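Local structure of biofilm-associated surface protein (Staphylococcus aureus, 7C7U) at residues S183-L195 against I376-Q388. The protein is a cell wall-anchored surface protein that takes part in biofilm formation and probably acts as a calcium-bound switch over functional amyloid assembly. Sequence-based numbering, arbitrary orientation.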
loop_
_atom_site.group_PDB
_atom_site.type_symbol
_atom_site.label_atom_id
_atom_site.label_comp_id
_atom_site.label_asym_id
_atom_site.label_seq_id
_atom_site.Cartn_x
_atom_site.Cartn_y
_atom_site.Cartn_z
ATOM N N SER A 183 -8.205 5.691 12.440
ATOM C CA SER A 183 -7.944 5.234 13.785
ATOM C C SER A 183 -8.076 3.725 13.799
ATOM O O SER A 183 -8.775 3.150 12.970
ATOM C CB SER A 183 -8.935 5.854 14.767
ATOM O OG SER A 183 -8.414 5.862 16.069
ATOM N N SER A 184 -7.404 3.085 14.748
ATOM C CA SER A 184 -7.438 1.626 14.828
ATOM C C SER A 184 -7.382 1.231 16.300
ATOM O O SER A 184 -7.475 2.084 17.187
ATOM C CB SER A 184 -6.305 0.986 14.010
ATOM O OG SER A 184 -5.006 1.402 14.445
ATOM N N GLY A 185 -7.238 -0.068 16.551
ATOM C CA GLY A 185 -7.175 -0.612 17.897
ATOM C C GLY A 185 -7.527 -2.093 17.916
ATOM O O GLY A 185 -7.502 -2.774 16.889
ATOM N N TYR A 186 -7.851 -2.583 19.112
ATOM C CA TYR A 186 -8.298 -3.953 19.228
ATOM C C TYR A 186 -9.206 -4.054 20.438
ATOM O O TYR A 186 -9.062 -3.284 21.389
ATOM C CB TYR A 186 -7.133 -4.947 19.340
ATOM C CG TYR A 186 -6.137 -4.670 20.451
ATOM C CD1 TYR A 186 -6.275 -5.269 21.705
ATOM C CD2 TYR A 186 -5.040 -3.853 20.241
ATOM C CE1 TYR A 186 -5.353 -5.035 22.714
ATOM C CE2 TYR A 186 -4.107 -3.622 21.242
ATOM C CZ TYR A 186 -4.282 -4.214 22.482
ATOM O OH TYR A 186 -3.372 -3.985 23.488
ATOM N N PHE A 187 -10.151 -4.995 20.368
ATOM C CA PHE A 187 -11.072 -5.255 21.470
ATOM C C PHE A 187 -10.331 -5.884 22.632
ATOM O O PHE A 187 -9.456 -6.734 22.442
ATOM C CB PHE A 187 -12.183 -6.195 21.028
ATOM C CG PHE A 187 -13.087 -5.622 19.988
ATOM C CD1 PHE A 187 -14.148 -4.797 20.347
ATOM C CD2 PHE A 187 -12.901 -5.938 18.643
ATOM C CE1 PHE A 187 -14.996 -4.286 19.376
ATOM C CE2 PHE A 187 -13.744 -5.437 17.675
ATOM C CZ PHE A 187 -14.786 -4.592 18.036
ATOM N N LEU A 188 -10.682 -5.474 23.843
ATOM C CA LEU A 188 -10.047 -6.021 25.028
ATOM C C LEU A 188 -10.775 -7.293 25.437
ATOM O O LEU A 188 -12.011 -7.322 25.469
ATOM C CB LEU A 188 -10.044 -5.008 26.172
ATOM C CG LEU A 188 -9.305 -3.703 25.894
ATOM C CD1 LEU A 188 -9.271 -2.784 27.098
ATOM C CD2 LEU A 188 -7.890 -3.983 25.380
ATOM N N THR A 189 -10.014 -8.346 25.695
ATOM C CA THR A 189 -10.542 -9.609 26.197
ATOM C C THR A 189 -9.859 -9.940 27.511
ATOM O O THR A 189 -8.955 -9.225 27.963
ATOM C CB THR A 189 -10.315 -10.762 25.208
ATOM O OG1 THR A 189 -8.923 -11.107 25.191
ATOM C CG2 THR A 189 -10.802 -10.410 23.812
ATOM N N LYS A 190 -10.246 -11.088 28.087
ATOM C CA LYS A 190 -9.554 -11.555 29.279
ATOM C C LYS A 190 -8.066 -11.754 29.045
ATOM O O LYS A 190 -7.296 -11.702 30.009
ATOM C CB LYS A 190 -10.184 -12.866 29.787
ATOM C CG LYS A 190 -11.611 -12.688 30.305
ATOM C CD LYS A 190 -12.267 -14.022 30.681
ATOM C CE LYS A 190 -13.475 -13.765 31.582
ATOM N NZ LYS A 190 -14.272 -14.997 31.836
ATOM N N ALA A 191 -7.634 -11.941 27.784
ATOM C CA ALA A 191 -6.208 -12.089 27.508
ATOM C C ALA A 191 -5.444 -10.804 27.800
ATOM O O ALA A 191 -4.261 -10.846 28.156
ATOM C CB ALA A 191 -5.995 -12.511 26.045
ATOM N N ASP A 192 -6.107 -9.660 27.680
ATOM C CA ASP A 192 -5.480 -8.357 27.903
ATOM C C ASP A 192 -5.558 -7.974 29.381
ATOM O O ASP A 192 -6.087 -6.936 29.770
ATOM C CB ASP A 192 -6.147 -7.327 26.997
ATOM C CG ASP A 192 -6.107 -7.765 25.543
ATOM O OD1 ASP A 192 -4.984 -7.911 25.053
ATOM O OD2 ASP A 192 -7.165 -8.010 24.907
ATOM N N ASP A 193 -4.961 -8.832 30.213
ATOM C CA ASP A 193 -5.265 -8.762 31.637
ATOM C C ASP A 193 -4.691 -7.506 32.282
ATOM O O ASP A 193 -5.321 -6.938 33.184
ATOM C CB ASP A 193 -4.789 -10.038 32.345
ATOM C CG ASP A 193 -3.335 -10.365 32.070
ATOM O OD1 ASP A 193 -2.788 -9.892 31.052
ATOM O OD2 ASP A 193 -2.745 -11.131 32.863
ATOM N N ASP A 194 -3.541 -7.017 31.815
ATOM C CA ASP A 194 -3.005 -5.807 32.432
ATOM C C ASP A 194 -3.863 -4.585 32.101
ATOM O O ASP A 194 -4.166 -3.771 32.990
ATOM C CB ASP A 194 -1.539 -5.607 32.047
ATOM C CG ASP A 194 -1.304 -5.470 30.541
ATOM O OD1 ASP A 194 -2.095 -5.950 29.689
ATOM O OD2 ASP A 194 -0.268 -4.876 30.226
ATOM N N LEU A 195 -4.310 -4.471 30.850
ATOM C CA LEU A 195 -5.170 -3.357 30.457
ATOM C C LEU A 195 -6.553 -3.453 31.108
ATOM O O LEU A 195 -7.163 -2.429 31.422
ATOM C CB LEU A 195 -5.284 -3.296 28.934
ATOM C CG LEU A 195 -3.970 -3.080 28.156
ATOM C CD1 LEU A 195 -4.222 -2.833 26.657
ATOM C CD2 LEU A 195 -3.134 -1.938 28.721
ATOM N N ILE A 376 -5.942 7.148 34.442
ATOM C CA ILE A 376 -6.783 8.316 34.238
ATOM C C ILE A 376 -7.931 7.924 33.323
ATOM O O ILE A 376 -7.715 7.386 32.228
ATOM C CB ILE A 376 -5.976 9.489 33.654
ATOM C CG1 ILE A 376 -4.726 9.812 34.497
ATOM C CG2 ILE A 376 -6.889 10.744 33.532
ATOM C CD1 ILE A 376 -5.044 10.181 35.985
ATOM N N ASN A 377 -9.155 8.189 33.773
ATOM C CA ASN A 377 -10.365 7.752 33.078
ATOM C C ASN A 377 -10.328 8.122 31.600
ATOM O O ASN A 377 -10.138 9.290 31.237
ATOM C CB ASN A 377 -11.587 8.394 33.720
ATOM C CG ASN A 377 -12.883 7.603 33.487
ATOM O OD1 ASN A 377 -12.879 6.486 32.991
ATOM N ND2 ASN A 377 -13.995 8.199 33.877
ATOM N N ASN A 378 -10.511 7.104 30.757
ATOM C CA ASN A 378 -10.706 7.238 29.318
ATOM C C ASN A 378 -9.454 7.704 28.586
ATOM O O ASN A 378 -9.549 8.286 27.503
ATOM C CB ASN A 378 -11.911 8.166 29.026
ATOM C CG ASN A 378 -13.227 7.536 29.468
ATOM O OD1 ASN A 378 -13.349 6.327 29.431
ATOM N ND2 ASN A 378 -14.194 8.340 29.892
ATOM N N THR A 379 -8.265 7.443 29.129
ATOM C CA THR A 379 -7.052 7.813 28.419
ATOM C C THR A 379 -6.338 6.605 27.813
ATOM O O THR A 379 -5.244 6.762 27.277
ATOM C CB THR A 379 -6.081 8.588 29.318
ATOM O OG1 THR A 379 -5.590 7.733 30.357
ATOM C CG2 THR A 379 -6.767 9.836 29.950
ATOM N N LEU A 380 -6.940 5.421 27.857
ATOM C CA LEU A 380 -6.321 4.216 27.293
ATOM C C LEU A 380 -6.710 4.110 25.825
ATOM O O LEU A 380 -7.903 4.004 25.495
ATOM C CB LEU A 380 -6.754 2.960 28.050
ATOM C CG LEU A 380 -6.400 1.610 27.396
ATOM C CD1 LEU A 380 -4.915 1.485 27.229
ATOM C CD2 LEU A 380 -6.958 0.424 28.180
ATOM N N GLY A 381 -5.706 4.123 24.952
ATOM C CA GLY A 381 -5.932 3.984 23.526
ATOM C C GLY A 381 -5.075 2.858 22.971
ATOM O O GLY A 381 -3.917 2.699 23.340
ATOM N N THR A 382 -5.660 2.078 22.108
ATOM C CA THR A 382 -4.901 1.022 21.460
ATOM C C THR A 382 -4.769 1.377 19.998
ATOM O O THR A 382 -5.402 2.312 19.515
ATOM C CB THR A 382 -5.581 -0.339 21.613
ATOM O OG1 THR A 382 -6.912 -0.271 21.072
ATOM C CG2 THR A 382 -5.627 -0.763 23.089
ATOM N N SER A 383 -3.921 0.622 19.294
ATOM C CA SER A 383 -3.785 0.819 17.854
ATOM C C SER A 383 -3.279 -0.480 17.254
ATOM O O SER A 383 -2.729 -1.339 17.962
ATOM C CB SER A 383 -2.843 1.975 17.501
ATOM O OG SER A 383 -1.608 1.862 18.183
ATOM N N THR A 384 -3.480 -0.602 15.942
ATOM C CA THR A 384 -3.047 -1.741 15.138
ATOM C C THR A 384 -2.315 -1.223 13.905
ATOM O O THR A 384 -2.850 -0.382 13.183
ATOM C CB THR A 384 -4.239 -2.607 14.688
ATOM O OG1 THR A 384 -4.826 -3.283 15.803
ATOM C CG2 THR A 384 -3.772 -3.705 13.700
ATOM N N LEU A 385 -1.104 -1.738 13.659
ATOM C CA LEU A 385 -0.401 -1.521 12.382
ATOM C C LEU A 385 -0.566 -2.786 11.543
ATOM O O LEU A 385 -0.062 -3.851 11.911
ATOM C CB LEU A 385 1.075 -1.180 12.606
ATOM C CG LEU A 385 1.970 -1.144 11.325
ATOM C CD1 LEU A 385 1.648 0.095 10.523
ATOM C CD2 LEU A 385 3.419 -1.192 11.723
ATOM N N ALA A 386 -1.346 -2.685 10.459
ATOM C CA ALA A 386 -1.702 -3.816 9.599
ATOM C C ALA A 386 -0.785 -3.785 8.371
ATOM O O ALA A 386 -1.065 -3.110 7.382
ATOM C CB ALA A 386 -3.169 -3.743 9.190
ATOM N N LEU A 387 0.347 -4.464 8.473
ATOM C CA LEU A 387 1.263 -4.599 7.347
ATOM C C LEU A 387 0.811 -5.726 6.427
ATOM O O LEU A 387 0.367 -6.787 6.885
ATOM C CB LEU A 387 2.680 -4.868 7.844
ATOM C CG LEU A 387 3.308 -3.751 8.654
ATOM C CD1 LEU A 387 4.774 -4.040 8.946
ATOM C CD2 LEU A 387 3.127 -2.408 7.930
ATOM N N GLN A 388 0.961 -5.506 5.121
ATOM C CA GLN A 388 0.472 -6.451 4.131
ATOM C C GLN A 388 1.420 -6.504 2.938
ATOM O O GLN A 388 1.968 -5.478 2.529
ATOM C CB GLN A 388 -0.931 -6.039 3.695
ATOM C CG GLN A 388 -1.744 -7.096 3.042
ATOM C CD GLN A 388 -3.205 -6.707 2.976
ATOM O OE1 GLN A 388 -3.892 -6.653 3.998
ATOM N NE2 GLN A 388 -3.678 -6.383 1.777
HETATM O O HOH W 1 -3.804 2.466 12.581
#
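Three hydrogen bonds tie strand 183-187 to strand 381-388, and each uses a side-chain hydroxyl on one side and a backbone atom on the other. Thr384 N gives an almost straight bond to Ser184 OG (2.9 Å, 173°). Thr384 OG1 donates to Gly185 O at 2.9 Å, coming from above the carbonyl plane. That hydroxyl is also bonded to Asn164, a ligand of a calcium ion. Tyr186 N donates to Thr382 OG1 over 3.2 Å, and this bond is more bent. With chi1 at 57°, Thr382 OG1 sits between its own backbone N and carbonyl carbon, which turns it to Tyr186 N and sets CG2 over the tyrosine ring.

The CA atoms come nearest at glycine, where Gly185 CA lies 3.7 Å from Ser383 CA. Ser184 O and Thr382 O come within 3.1 Å of each other, but both are acceptors and do not bond.

The apolar contacts lie on one side of this crossing. Thr382 CG2 makes a CH-pi contact over one face of the Tyr186 ring, 4.0 Å from its centroid and offset toward the rim. Leu380 meets two leucines. Its CD2 touches Leu188 CD1 tip to tip, and its CD1 meets Leu195 CD2 at 4.1 Å, with the two side chains at about a right angle.

The strand axes cross at 105°, so the two strands do not pair as sheet neighbours. Strand 183-187 pairs with strand 163-171, and strand 381-388 is an outermost strand of a four-stranded antiparallel sheet. The contact is a near-orthogonal packing of strands from two beta-sheets, joined by side-chain-to-backbone bonds beside a calcium site.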